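Local coordinates for protein uronate isomerase (Caulobacter crescentus, PDB 2Q01) that catalyses the interconversion of D-glucuronate with D-fructuronate and of D-galacturonate with D-tagaturonate in pentose and glucuronate metabolism, at residues Glu98-Arg101 against Val102-Ser105; Val225-Trp228 against Lys229-Leu232; Leu292-Met295 against Ala296-Ser299; Asp363-Thr366 against Tyr367-Leu371; Arg428-Val431 against Ala432-Asp436. All coordinates share one frame; numbering follows the deposited sequence.

Interaction 1 of 5, residues Glu98-Arg101 against Val102-Ser105; sequences EAWR and VFAS
Trp-100 and Phe-103 form the densely packed side of this helical turn. As neighbours on the helix the two side chains share a heading, yet their rings do not stack flat: Phe-103 turns its edge to one face of the Trp-100 six-membered ring, with the planes at 55° and the centroids 5.4 Å apart. The nearest carbons are CD2 of Phe-103 and CZ3 of Trp-100, 4.1 Å apart, and the touch falls near the rim of the indole. Both rings leave the helix with CG anti to the backbone N (chi1 -175° for Trp-100, 168° for Phe-103), which sends them off in a common direction. Helix 58-63 meets both rings, and helix 67-74 meets Phe-103.

The more exposed flank is polar. There Arg-101 folds back at chi2 and chi3, bringing NH2 2.9 Å from OE1 of Glu-98; this oxygen lies well out of the guanidinium plane, so the pair is held by charge alone. A second carboxylate, that of Asp-139, meets NE of Arg-101. Farther on, the carbonyl oxygen of Arg-101 accepts twice from Ser-105, from N at 3.0 Å and from OG at 2.9 Å, the two donors arriving from opposite faces of the carbonyl plane. With regular i to i+4 bonds such as Ala-104 N to Trp-100 O, this is the pattern of an amphipathic alpha-helix, its aromatic side buried against neighbouring helices and its charged side turned outward.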
loop_
_atom_site.group_PDB
_atom_site.type_symbol
_atom_site.label_atom_id
_atom_site.label_comp_id
_atom_site.label_asym_id
_atom_site.label_seq_id
_atom_site.Cartn_x
_atom_site.Cartn_y
_atom_site.Cartn_z
ATOM N N GLU B 98 -0.838 -41.845 -4.849
ATOM C CA GLU B 98 -0.482 -41.133 -6.076
ATOM C C GLU B 98 -0.777 -39.638 -5.992
ATOM O O GLU B 98 -0.038 -38.829 -6.553
ATOM C CB GLU B 98 -1.167 -41.750 -7.304
ATOM C CG GLU B 98 -0.489 -43.016 -7.842
ATOM C CD GLU B 98 0.957 -42.798 -8.298
ATOM O OE1 GLU B 98 1.782 -43.711 -8.090
ATOM O OE2 GLU B 98 1.273 -41.726 -8.863
ATOM N N ALA B 99 -1.857 -39.282 -5.297
ATOM C CA ALA B 99 -2.180 -37.882 -5.019
ATOM C C ALA B 99 -1.062 -37.215 -4.218
ATOM O O ALA B 99 -0.618 -36.116 -4.559
ATOM C CB ALA B 99 -3.515 -37.774 -4.285
ATOM N N TRP B 100 -0.604 -37.909 -3.174
ATOM C CA TRP B 100 0.518 -37.479 -2.346
ATOM C C TRP B 100 1.829 -37.393 -3.129
ATOM O O TRP B 100 2.639 -36.504 -2.880
ATOM C CB TRP B 100 0.691 -38.415 -1.150
ATOM C CG TRP B 100 1.752 -37.951 -0.206
ATOM C CD1 TRP B 100 3.048 -38.383 -0.144
ATOM C CD2 TRP B 100 1.620 -36.935 0.794
ATOM N NE1 TRP B 100 3.728 -37.703 0.836
ATOM C CE2 TRP B 100 2.874 -36.810 1.429
ATOM C CE3 TRP B 100 0.560 -36.120 1.217
ATOM C CZ2 TRP B 100 3.098 -35.902 2.466
ATOM C CZ3 TRP B 100 0.784 -35.219 2.252
ATOM C CH2 TRP B 100 2.044 -35.120 2.863
ATOM N N ARG B 101 2.024 -38.320 -4.064
ATOM C CA ARG B 101 3.199 -38.340 -4.934
ATOM C C ARG B 101 3.306 -37.083 -5.804
ATOM O O ARG B 101 4.405 -36.566 -6.009
ATOM C CB ARG B 101 3.154 -39.578 -5.833
ATOM C CG ARG B 101 4.505 -40.170 -6.195
ATOM C CD ARG B 101 4.922 -41.220 -5.173
ATOM N NE ARG B 101 3.940 -42.297 -5.057
ATOM C CZ ARG B 101 3.971 -43.424 -5.760
ATOM N NH1 ARG B 101 4.937 -43.642 -6.643
ATOM N NH2 ARG B 101 3.028 -44.338 -5.580
ATOM N N VAL B 102 2.164 -36.609 -6.312
ATOM C CA VAL B 102 2.104 -35.410 -7.161
ATOM C C VAL B 102 2.419 -34.159 -6.342
ATOM O O VAL B 102 3.169 -33.291 -6.791
ATOM C CB VAL B 102 0.729 -35.272 -7.879
ATOM C CG1 VAL B 102 0.646 -33.975 -8.680
ATOM C CG2 VAL B 102 0.487 -36.453 -8.802
ATOM N N PHE B 103 1.856 -34.088 -5.136
ATOM C CA PHE B 103 2.133 -32.995 -4.209
ATOM C C PHE B 103 3.608 -32.931 -3.824
ATOM O O PHE B 103 4.209 -31.852 -3.823
ATOM C CB PHE B 103 1.278 -33.121 -2.948
ATOM C CG PHE B 103 1.705 -32.208 -1.837
ATOM C CD1 PHE B 103 1.546 -30.829 -1.949
ATOM C CD2 PHE B 103 2.273 -32.722 -0.677
ATOM C CE1 PHE B 103 1.948 -29.980 -0.927
ATOM C CE2 PHE B 103 2.677 -31.878 0.351
ATOM C CZ PHE B 103 2.513 -30.507 0.224
ATOM N N ALA B 104 4.170 -34.090 -3.485
ATOM C CA ALA B 104 5.567 -34.208 -3.090
ATOM C C ALA B 104 6.499 -33.748 -4.204
ATOM O O ALA B 104 7.454 -33.004 -3.944
ATOM C CB ALA B 104 5.878 -35.627 -2.705
ATOM N N SER B 105 6.190 -34.160 -5.437
ATOM C CA SER B 105 6.961 -33.780 -6.633
ATOM C C SER B 105 6.819 -32.304 -7.002
ATOM O O SER B 105 7.570 -31.792 -7.835
ATOM C CB SER B 105 6.555 -34.642 -7.826
ATOM O OG SER B 105 6.750 -36.015 -7.544
#

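Interaction 2 of 5, residues Val225-Trp228 against Lys229-Leu232; sequences VYSW and KSYL
The carbonyl oxygen of Trp-228 is gripped by two backbone N-H groups: that of Leu-232 at 3.0 Å, nearly straight at 160°, and that of Tyr-231, a weak bond at a poorer angle. Tyr-231 N also makes a weak bond to Ser-227 O, and its hydrogen is thus shared between two carbonyls. Ser-227 holds the N-cap position without a capping bond from its side chain; instead, a water accepts from Lys-229 N at 3.0 Å and meets Ser-227 OG weakly. This is the opening turn of helix 228-244, in a chain whose family belongs to the TIM-barrel clan.

Among the side chains, the Trp-228 indole offers the broad surface. Leu-232 lies over one face, its CG 4.0 Å from the centroid of the six-membered ring and 10° off the normal, a CH-pi contact, while CD1 comes within 3.6 Å of CZ2 of Trp-228. With CG anti to the backbone N, the indole lies beside its own carbonyl carbon, where Leu-232 can meet it one turn later. Tyr-231 is slid aside: the ring planes lie 20° apart, but the rings barely overlap, and CD2 touches Trp-228 CZ3 at 3.8 Å. The Tyr-231 hydroxyl is bonded to Val-202 O and His-235 NE2.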
loop_
_atom_site.group_PDB
_atom_site.type_symbol
_atom_site.label_atom_id
_atom_site.label_comp_id
_atom_site.label_asym_id
_atom_site.label_seq_id
_atom_site.Cartn_x
_atom_site.Cartn_y
_atom_site.Cartn_z
ATOM N N VAL B 225 -40.200 -18.049 8.959
ATOM C CA VAL B 225 -38.935 -17.451 8.574
ATOM C C VAL B 225 -39.058 -16.513 7.361
ATOM O O VAL B 225 -38.214 -15.635 7.138
ATOM C CB VAL B 225 -37.892 -18.594 8.421
ATOM C CG1 VAL B 225 -37.158 -18.557 7.114
ATOM C CG2 VAL B 225 -36.968 -18.595 9.593
ATOM N N TYR B 226 -40.149 -16.675 6.618
ATOM C CA TYR B 226 -40.434 -15.857 5.441
ATOM C C TYR B 226 -41.329 -14.654 5.779
ATOM O O TYR B 226 -41.982 -14.091 4.903
ATOM C CB TYR B 226 -41.060 -16.712 4.333
ATOM C CG TYR B 226 -40.281 -17.975 4.002
ATOM C CD1 TYR B 226 -39.175 -17.938 3.154
ATOM C CD2 TYR B 226 -40.661 -19.211 4.532
ATOM C CE1 TYR B 226 -38.464 -19.097 2.846
ATOM C CE2 TYR B 226 -39.956 -20.372 4.236
ATOM C CZ TYR B 226 -38.860 -20.309 3.392
ATOM O OH TYR B 226 -38.168 -21.462 3.097
ATOM N N SER B 227 -41.345 -14.273 7.052
ATOM C CA SER B 227 -42.046 -13.075 7.529
ATOM C C SER B 227 -41.138 -12.359 8.529
ATOM O O SER B 227 -40.514 -13.004 9.373
ATOM C CB SER B 227 -43.389 -13.446 8.162
ATOM O OG SER B 227 -43.876 -12.412 8.994
ATOM N N TRP B 228 -41.085 -11.034 8.430
ATOM C CA TRP B 228 -40.006 -10.217 9.017
ATOM C C TRP B 228 -39.752 -10.330 10.519
ATOM O O TRP B 228 -38.652 -10.705 10.929
ATOM C CB TRP B 228 -40.163 -8.751 8.603
ATOM C CG TRP B 228 -39.147 -7.804 9.189
ATOM C CD1 TRP B 228 -39.403 -6.731 9.995
ATOM C CD2 TRP B 228 -37.721 -7.833 9.005
ATOM N NE1 TRP B 228 -38.232 -6.088 10.322
ATOM C CE2 TRP B 228 -37.185 -6.743 9.727
ATOM C CE3 TRP B 228 -36.845 -8.672 8.300
ATOM C CZ2 TRP B 228 -35.811 -6.471 9.765
ATOM C CZ3 TRP B 228 -35.484 -8.404 8.342
ATOM C CH2 TRP B 228 -34.981 -7.308 9.066
ATOM N N LYS B 229 -40.758 -10.013 11.328
ATOM C CA LYS B 229 -40.594 -9.998 12.778
ATOM C C LYS B 229 -40.268 -11.372 13.357
ATOM O O LYS B 229 -39.585 -11.470 14.383
ATOM C CB LYS B 229 -41.819 -9.379 13.463
ATOM C CG LYS B 229 -41.698 -7.861 13.658
ATOM C CD LYS B 229 -43.051 -7.191 13.891
ATOM C CE LYS B 229 -43.761 -6.872 12.573
ATOM N NZ LYS B 229 -45.126 -6.323 12.787
ATOM N N SER B 230 -40.737 -12.424 12.690
ATOM C CA SER B 230 -40.440 -13.787 13.126
ATOM C C SER B 230 -39.192 -14.381 12.461
ATOM O O SER B 230 -38.725 -15.449 12.859
ATOM C CB SER B 230 -41.660 -14.698 12.955
ATOM O OG SER B 230 -42.116 -14.711 11.620
ATOM N N TYR B 231 -38.668 -13.694 11.448
ATOM C CA TYR B 231 -37.353 -14.002 10.886
ATOM C C TYR B 231 -36.308 -13.498 11.877
ATOM O O TYR B 231 -35.292 -14.154 12.129
ATOM C CB TYR B 231 -37.191 -13.333 9.517
ATOM C CG TYR B 231 -35.776 -13.273 8.974
ATOM C CD1 TYR B 231 -35.224 -14.355 8.280
ATOM C CD2 TYR B 231 -35.001 -12.119 9.119
ATOM C CE1 TYR B 231 -33.937 -14.296 7.769
ATOM C CE2 TYR B 231 -33.708 -12.054 8.618
ATOM C CZ TYR B 231 -33.186 -13.142 7.941
ATOM O OH TYR B 231 -31.909 -13.075 7.443
ATOM N N LEU B 232 -36.584 -12.326 12.440
ATOM C CA LEU B 232 -35.757 -11.741 13.480
ATOM C C LEU B 232 -35.819 -12.533 14.783
ATOM O O LEU B 232 -34.796 -12.692 15.454
ATOM C CB LEU B 232 -36.145 -10.281 13.718
ATOM C CG LEU B 232 -35.803 -9.280 12.614
ATOM C CD1 LEU B 232 -36.082 -7.874 13.099
ATOM C CD2 LEU B 232 -34.351 -9.424 12.175
HETATM O O HOH W 1 -43.387 -9.324 10.134
#

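Interaction 3 of 5, residues Leu292-Met295 against Ala296-Ser299; sequences LTEM and AKMS
Charge pairing between Glu-294 and Lys-297 dominates the polar side of this helical turn. OE1 of Glu-294 and NZ of Lys-297 stand 3.3 Å apart, a salt bridge whose hydrogen bond is weak. One water reinforces it, donating to Glu-294 OE1 at 3.1 Å and accepting from Lys-297 NZ at 2.9 Å, which closes a small triangle. Glu-294 reaches its partner by bending at chi2 (66°), and Lys-297 by bending at chi3, the two chains meeting across one another. The other carboxylate oxygen, OE2, is taken by NE2 of Gln-290 one turn earlier. Were Glu-294 cut back to an alanine, the Lys-297 ammonium would probably lose its charge mate and Gln-290 this acceptor.

Apolar contact comes from the methionines. Met-295 and Met-298 extend alongside each other, with CE of Met-295 3.7 Å from SD of Met-298; Met-295 is folded at chi2 and chi3, whereas Met-298 stretches out beyond CG.

Backbone bonding is that of a continuous alpha-helix, exemplified by Lys-297 N to Thr-293 O at 3.0 Å and Ser-299 N to Met-295 O at the same length.

Within the fold, helix 281-302 packs its methionines on helix 228-244, Met-295 also meeting His-252 of strand 249-252. Thr-293, Ala-296 and Lys-297 instead face helix 343-349.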
loop_
_atom_site.group_PDB
_atom_site.type_symbol
_atom_site.label_atom_id
_atom_site.label_comp_id
_atom_site.label_asym_id
_atom_site.label_seq_id
_atom_site.Cartn_x
_atom_site.Cartn_y
_atom_site.Cartn_z
ATOM N N LEU B 292 -26.430 -6.301 9.088
ATOM C CA LEU B 292 -25.244 -6.026 9.902
ATOM C C LEU B 292 -25.620 -5.202 11.122
ATOM O O LEU B 292 -25.200 -5.511 12.235
ATOM C CB LEU B 292 -24.146 -5.318 9.095
ATOM C CG LEU B 292 -23.134 -6.202 8.354
ATOM C CD1 LEU B 292 -21.939 -5.381 7.882
ATOM C CD2 LEU B 292 -22.659 -7.379 9.214
ATOM N N THR B 293 -26.439 -4.174 10.904
ATOM C CA THR B 293 -26.976 -3.335 11.980
ATOM C C THR B 293 -27.937 -4.113 12.882
ATOM O O THR B 293 -27.960 -3.918 14.093
ATOM C CB THR B 293 -27.683 -2.101 11.396
ATOM O OG1 THR B 293 -26.732 -1.333 10.655
ATOM C CG2 THR B 293 -28.288 -1.208 12.485
ATOM N N GLU B 294 -28.707 -5.012 12.281
ATOM C CA GLU B 294 -29.701 -5.772 13.014
ATOM C C GLU B 294 -29.041 -6.763 13.965
ATOM O O GLU B 294 -29.510 -6.938 15.089
ATOM C CB GLU B 294 -30.661 -6.464 12.045
ATOM C CG GLU B 294 -32.103 -6.514 12.539
ATOM C CD GLU B 294 -32.772 -5.144 12.647
ATOM O OE1 GLU B 294 -33.479 -4.906 13.651
ATOM O OE2 GLU B 294 -32.603 -4.311 11.735
ATOM N N MET B 295 -27.931 -7.366 13.525
ATOM C CA MET B 295 -27.151 -8.298 14.355
ATOM C C MET B 295 -26.467 -7.581 15.513
ATOM O O MET B 295 -26.251 -8.171 16.568
ATOM C CB MET B 295 -26.092 -9.043 13.530
ATOM C CG MET B 295 -26.611 -10.016 12.474
ATOM S SD MET B 295 -27.313 -11.548 13.084
ATOM C CE MET B 295 -29.057 -11.240 12.886
ATOM N N ALA B 296 -26.115 -6.316 15.297
ATOM C CA ALA B 296 -25.477 -5.486 16.310
ATOM C C ALA B 296 -26.477 -5.049 17.367
ATOM O O ALA B 296 -26.124 -4.917 18.535
ATOM C CB ALA B 296 -24.851 -4.283 15.667
ATOM N N LYS B 297 -27.719 -4.822 16.943
ATOM C CA LYS B 297 -28.834 -4.523 17.842
ATOM C C LYS B 297 -29.215 -5.722 18.723
ATOM O O LYS B 297 -29.694 -5.546 19.844
ATOM C CB LYS B 297 -30.056 -4.064 17.036
ATOM C CG LYS B 297 -29.949 -2.639 16.506
ATOM C CD LYS B 297 -31.294 -2.096 16.054
ATOM C CE LYS B 297 -31.524 -2.321 14.578
ATOM N NZ LYS B 297 -32.829 -1.758 14.138
ATOM N N MET B 298 -29.017 -6.934 18.200
ATOM C CA MET B 298 -29.219 -8.156 18.972
ATOM C C MET B 298 -28.069 -8.359 19.947
ATOM O O MET B 298 -28.279 -8.827 21.066
ATOM C CB MET B 298 -29.336 -9.374 18.054
ATOM C CG MET B 298 -30.691 -9.543 17.386
ATOM S SD MET B 298 -30.681 -10.880 16.178
ATOM C CE MET B 298 -32.054 -10.378 15.146
ATOM N N SER B 299 -26.862 -7.995 19.514
ATOM C CA SER B 299 -25.645 -8.088 20.328
ATOM C C SER B 299 -25.683 -7.182 21.551
ATOM O O SER B 299 -25.042 -7.465 22.564
ATOM C CB SER B 299 -24.420 -7.751 19.486
ATOM O OG SER B 299 -24.052 -8.848 18.674
HETATM O O HOH W 2 -34.895 -3.118 15.730
#

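Interaction 4 of 5, residues Asp363-Thr366 against Tyr367-Leu371; sequences DETT and YSREL
The Tyr-367 ring receives Glu-364 over one face: CA of Glu-364 stands 4.1 Å from the ring centroid and 24° off the normal, a CH-pi contact, and CG of the same residue reaches CE2 of Tyr-367 at 3.7 Å. In the plane at the ring's edge lies a water that accepts from Tyr-367 OH and donates to Glu-364 OE1, tying the two side-chain ends together. OE1 also forms a salt bridge with Arg-398, and OE2 is hydrogen-bonded to Ser-368 OG of the third subunit. The Arg-369 guanidinium has Thr-365 O over one face, offset toward its rim. At its edge, in plane, is the carboxylate of Glu-370, whose OE2 pairs with NH1 of Arg-369 at 2.8 Å in a salt bridge. NH2 of Arg-369 adds a weak bond to Thr-365 OG1.

Thr-366 is a knob set among Tyr-367, Arg-369, Glu-370 and Leu-371. With OG1 tucked back over its own backbone (chi1 62°), it donates to Asp-363 O at 2.7 Å; that same oxygen accepts Thr-366 N. Thr-366 O is likewise gripped twice, almost head-on by Leu-371 N at 2.7 Å and from above the carbonyl plane by Glu-370 N at 2.9 Å.

Between subunits the pairing is reciprocal: Arg-369 NE meets Asp-363 OD1 of the second subunit, while Asp-363 OD1 receives Arg-369 NE of the third. A type I beta turn, Asp-363 to Thr-366, thus leads into a helix whose first turn widens to the pi type, a loop-to-helix junction built into the trimer interface.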
loop_
_atom_site.group_PDB
_atom_site.type_symbol
_atom_site.label_atom_id
_atom_site.label_comp_id
_atom_site.label_asym_id
_atom_site.label_seq_id
_atom_site.Cartn_x
_atom_site.Cartn_y
_atom_site.Cartn_z
ATOM N N ASP B 363 -7.915 -6.154 2.219
ATOM C CA ASP B 363 -7.320 -5.009 1.564
ATOM C C ASP B 363 -6.375 -4.298 2.540
ATOM O O ASP B 363 -6.810 -3.441 3.323
ATOM C CB ASP B 363 -8.439 -4.068 1.098
ATOM C CG ASP B 363 -7.959 -3.012 0.125
ATOM O OD1 ASP B 363 -6.795 -3.071 -0.329
ATOM O OD2 ASP B 363 -8.761 -2.109 -0.190
ATOM N N GLU B 364 -5.088 -4.649 2.466
ATOM C CA GLU B 364 -4.028 -4.120 3.347
ATOM C C GLU B 364 -3.876 -2.605 3.328
ATOM O O GLU B 364 -3.317 -2.015 4.262
ATOM C CB GLU B 364 -2.671 -4.721 2.983
ATOM C CG GLU B 364 -2.484 -6.165 3.375
ATOM C CD GLU B 364 -1.063 -6.643 3.129
ATOM O OE1 GLU B 364 -0.357 -6.938 4.117
ATOM O OE2 GLU B 364 -0.648 -6.707 1.950
ATOM N N THR B 365 -4.370 -1.982 2.263
ATOM C CA THR B 365 -4.277 -0.535 2.078
ATOM C C THR B 365 -5.177 0.257 3.035
ATOM O O THR B 365 -4.980 1.458 3.231
ATOM C CB THR B 365 -4.559 -0.161 0.619
ATOM O OG1 THR B 365 -5.919 -0.464 0.292
ATOM C CG2 THR B 365 -3.643 -0.960 -0.301
ATOM N N THR B 366 -6.142 -0.434 3.638
ATOM C CA THR B 366 -7.082 0.170 4.577
ATOM C C THR B 366 -6.570 0.188 6.016
ATOM O O THR B 366 -7.225 0.767 6.887
ATOM C CB THR B 366 -8.453 -0.551 4.564
ATOM O OG1 THR B 366 -8.285 -1.913 4.970
ATOM C CG2 THR B 366 -9.086 -0.508 3.186
ATOM N N TYR B 367 -5.418 -0.443 6.267
ATOM C CA TYR B 367 -4.840 -0.520 7.618
ATOM C C TYR B 367 -4.553 0.855 8.196
ATOM O O TYR B 367 -5.134 1.253 9.202
ATOM C CB TYR B 367 -3.540 -1.337 7.641
ATOM C CG TYR B 367 -3.712 -2.828 7.554
ATOM C CD1 TYR B 367 -4.852 -3.458 8.055
ATOM C CD2 TYR B 367 -2.712 -3.623 6.992
ATOM C CE1 TYR B 367 -5.002 -4.842 7.980
ATOM C CE2 TYR B 367 -2.851 -4.999 6.908
ATOM C CZ TYR B 367 -3.996 -5.608 7.399
ATOM O OH TYR B 367 -4.136 -6.980 7.312
ATOM N N SER B 368 -3.658 1.577 7.541
ATOM C CA SER B 368 -3.234 2.872 8.026
ATOM C C SER B 368 -4.260 3.921 7.653
ATOM O O SER B 368 -4.415 4.915 8.359
ATOM C CB SER B 368 -1.874 3.236 7.438
ATOM O OG SER B 368 -1.942 3.260 6.022
ATOM N N ARG B 369 -4.963 3.690 6.546
ATOM C CA ARG B 369 -5.878 4.683 6.008
ATOM C C ARG B 369 -7.194 4.737 6.762
ATOM O O ARG B 369 -7.616 5.799 7.188
ATOM C CB ARG B 369 -6.146 4.448 4.523
ATOM C CG ARG B 369 -6.593 5.715 3.795
ATOM C CD ARG B 369 -7.512 5.428 2.618
ATOM N NE ARG B 369 -6.923 4.513 1.646
ATOM C CZ ARG B 369 -7.458 3.348 1.284
ATOM N NH1 ARG B 369 -8.612 2.952 1.805
ATOM N NH2 ARG B 369 -6.842 2.581 0.392
ATOM N N GLU B 370 -7.842 3.592 6.926
ATOM C CA GLU B 370 -9.218 3.579 7.398
ATOM C C GLU B 370 -9.397 2.862 8.723
ATOM O O GLU B 370 -9.986 3.417 9.643
ATOM C CB GLU B 370 -10.137 2.963 6.336
ATOM C CG GLU B 370 -9.983 3.585 4.949
ATOM C CD GLU B 370 -11.077 3.190 3.981
ATOM O OE1 GLU B 370 -11.901 2.315 4.320
ATOM O OE2 GLU B 370 -11.112 3.767 2.875
ATOM N N LEU B 371 -8.882 1.638 8.811
ATOM C CA LEU B 371 -9.126 0.747 9.948
ATOM C C LEU B 371 -8.556 1.231 11.273
ATOM O O LEU B 371 -9.278 1.284 12.268
ATOM C CB LEU B 371 -8.615 -0.662 9.651
ATOM C CG LEU B 371 -9.361 -1.534 8.637
ATOM C CD1 LEU B 371 -8.665 -2.883 8.546
ATOM C CD2 LEU B 371 -10.813 -1.723 9.029
HETATM O O HOH W 3 -9.124 0.342 -0.487
HETATM O O HOH W 4 -1.598 -7.659 6.264
HETATM O O HOH W 5 -2.394 0.403 4.964
#

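Interaction 5 of 5, residues Arg428-Val431 against Ala432-Asp436; sequences RHDV and ARRVD
Ala-432 begins the second half of this helical stretch, its N bonded to Arg-428 O and its CB 3.4 Å from His-429 O. Arg-433 follows, donating its own N to His-429 O at 3.1 Å; its side chain, extended from CG to NE, runs past that carbonyl with CG only 3.2 Å from the oxygen. Its guanidinium continues to Leu-35 O, which NH1 binds.

Arg-434 carries the salt bridge of this turn. NE donates to OD1 of Asp-430 at 2.9 Å with an angle of 156°; the oxygen lies in the guanidinium plane and is met on its syn side, by a donor tilted out of the carboxylate plane, and the two flat groups are turned 50° apart. Asp-430 sets CG anti to its own N (chi1 -161°), which places the carboxylate within reach of the next turn. Asp-430 has further partners in Arg-13 at OD1 and Tyr-29 at OD2, while NH2 of Arg-434 binds Glu-11 O and Arg-13 O near the N-terminus. With a leucine here, Asp-430 is likely to lose one of its charge partners and the carbonyls of Glu-11 and Arg-13 this donor.

Val-435 closes the contact, its N bonded to Val-431 O at 3.1 Å and its CG2 4.4 Å from CG1 of Val-431, both residues facing Met-396 of helix 393-407. The motif is the i to i+4 salt bridge within a regular alpha-helix.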
loop_
_atom_site.group_PDB
_atom_site.type_symbol
_atom_site.label_atom_id
_atom_site.label_comp_id
_atom_site.label_asym_id
_atom_site.label_seq_id
_atom_site.Cartn_x
_atom_site.Cartn_y
_atom_site.Cartn_z
ATOM N N ARG B 428 0.698 -22.503 13.100
ATOM C CA ARG B 428 0.225 -21.159 12.762
ATOM C C ARG B 428 0.307 -20.191 13.929
ATOM O O ARG B 428 0.616 -19.012 13.745
ATOM C CB ARG B 428 -1.215 -21.216 12.245
ATOM C CG ARG B 428 -1.328 -21.723 10.829
ATOM C CD ARG B 428 -2.728 -22.222 10.531
ATOM N NE ARG B 428 -2.797 -22.918 9.245
ATOM C CZ ARG B 428 -2.984 -22.325 8.069
ATOM N NH1 ARG B 428 -3.128 -21.009 7.992
ATOM N NH2 ARG B 428 -3.028 -23.057 6.963
ATOM N N HIS B 429 0.004 -20.693 15.122
ATOM C CA HIS B 429 0.133 -19.916 16.351
ATOM C C HIS B 429 1.581 -19.641 16.725
ATOM O O HIS B 429 1.874 -18.586 17.271
ATOM C CB HIS B 429 -0.603 -20.587 17.508
ATOM C CG HIS B 429 -2.027 -20.152 17.637
ATOM N ND1 HIS B 429 -3.040 -20.689 16.874
ATOM C CD2 HIS B 429 -2.605 -19.220 18.429
ATOM C CE1 HIS B 429 -4.182 -20.109 17.192
ATOM N NE2 HIS B 429 -3.947 -19.217 18.136
ATOM N N ASP B 430 2.475 -20.581 16.416
ATOM C CA ASP B 430 3.913 -20.379 16.601
ATOM C C ASP B 430 4.457 -19.254 15.724
ATOM O O ASP B 430 5.250 -18.434 16.194
ATOM C CB ASP B 430 4.695 -21.662 16.332
ATOM C CG ASP B 430 6.080 -21.625 16.937
ATOM O OD1 ASP B 430 7.062 -21.434 16.190
ATOM O OD2 ASP B 430 6.183 -21.759 18.172
ATOM N N VAL B 431 4.032 -19.223 14.458
ATOM C CA VAL B 431 4.392 -18.150 13.516
ATOM C C VAL B 431 3.926 -16.786 14.039
ATOM O O VAL B 431 4.677 -15.815 14.000
ATOM C CB VAL B 431 3.802 -18.420 12.103
ATOM C CG1 VAL B 431 3.940 -17.209 11.174
ATOM C CG2 VAL B 431 4.457 -19.612 11.481
ATOM N N ALA B 432 2.695 -16.735 14.549
ATOM C CA ALA B 432 2.138 -15.516 15.150
ATOM C C ALA B 432 2.998 -15.008 16.293
ATOM O O ALA B 432 3.274 -13.815 16.387
ATOM C CB ALA B 432 0.735 -15.776 15.644
ATOM N N ARG B 433 3.426 -15.931 17.149
ATOM C CA ARG B 433 4.236 -15.610 18.325
ATOM C C ARG B 433 5.654 -15.122 17.999
ATOM O O ARG B 433 6.156 -14.215 18.661
ATOM C CB ARG B 433 4.252 -16.803 19.275
ATOM C CG ARG B 433 2.886 -17.055 19.904
ATOM C CD ARG B 433 2.754 -18.433 20.537
ATOM N NE ARG B 433 1.398 -18.602 21.058
ATOM C CZ ARG B 433 1.014 -19.535 21.924
ATOM N NH1 ARG B 433 1.874 -20.429 22.396
ATOM N NH2 ARG B 433 -0.246 -19.565 22.327
ATOM N N ARG B 434 6.273 -15.691 16.964
ATOM C CA ARG B 434 7.618 -15.291 16.534
ATOM C C ARG B 434 7.647 -13.944 15.841
ATOM O O ARG B 434 8.567 -13.155 16.066
ATOM C CB ARG B 434 8.224 -16.340 15.605
ATOM C CG ARG B 434 8.513 -17.641 16.297
ATOM C CD ARG B 434 9.089 -18.680 15.370
ATOM N NE ARG B 434 9.466 -19.848 16.154
ATOM C CZ ARG B 434 10.698 -20.095 16.584
ATOM N NH1 ARG B 434 10.928 -21.174 17.310
ATOM N NH2 ARG B 434 11.696 -19.278 16.274
ATOM N N VAL B 435 6.650 -13.694 14.989
ATOM C CA VAL B 435 6.534 -12.428 14.253
ATOM C C VAL B 435 6.219 -11.265 15.197
ATOM O O VAL B 435 6.818 -10.189 15.080
ATOM C CB VAL B 435 5.507 -12.521 13.096
ATOM C CG1 VAL B 435 5.225 -11.149 12.483
ATOM C CG2 VAL B 435 6.013 -13.462 12.027
ATOM N N ASP B 436 5.307 -11.496 16.143
ATOM C CA ASP B 436 5.017 -10.526 17.206
ATOM C C ASP B 436 6.245 -10.260 18.072
ATOM O O ASP B 436 6.483 -9.116 18.475
ATOM C CB ASP B 436 3.858 -10.994 18.093
ATOM C CG ASP B 436 2.495 -10.870 17.413
ATOM O OD1 ASP B 436 1.489 -11.251 18.053
ATOM O OD2 ASP B 436 2.418 -10.401 16.253
#

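In the fold
All five contacts are local, each within one helix or at the start of one, and they follow one another along the chain from helix 96-105 to helix 425-445. Interactions 2 and 3 alone touch: their centres are about 15 Å apart, and Leu-232 packs on Glu-294 and Met-298, joining helices 228-244 and 281-302. Interaction 1 is remote from these, its centre about 50 Å from that of interaction 2. Interaction 5 lies nearest the chain's centre, about 15 Å off; from its own centre to that of interaction 4 is about 22 Å. Interaction 4, a loop-to-helix junction after strand 357-359 of the four-stranded parallel sheet, alone also meets two other subunits of the trimer.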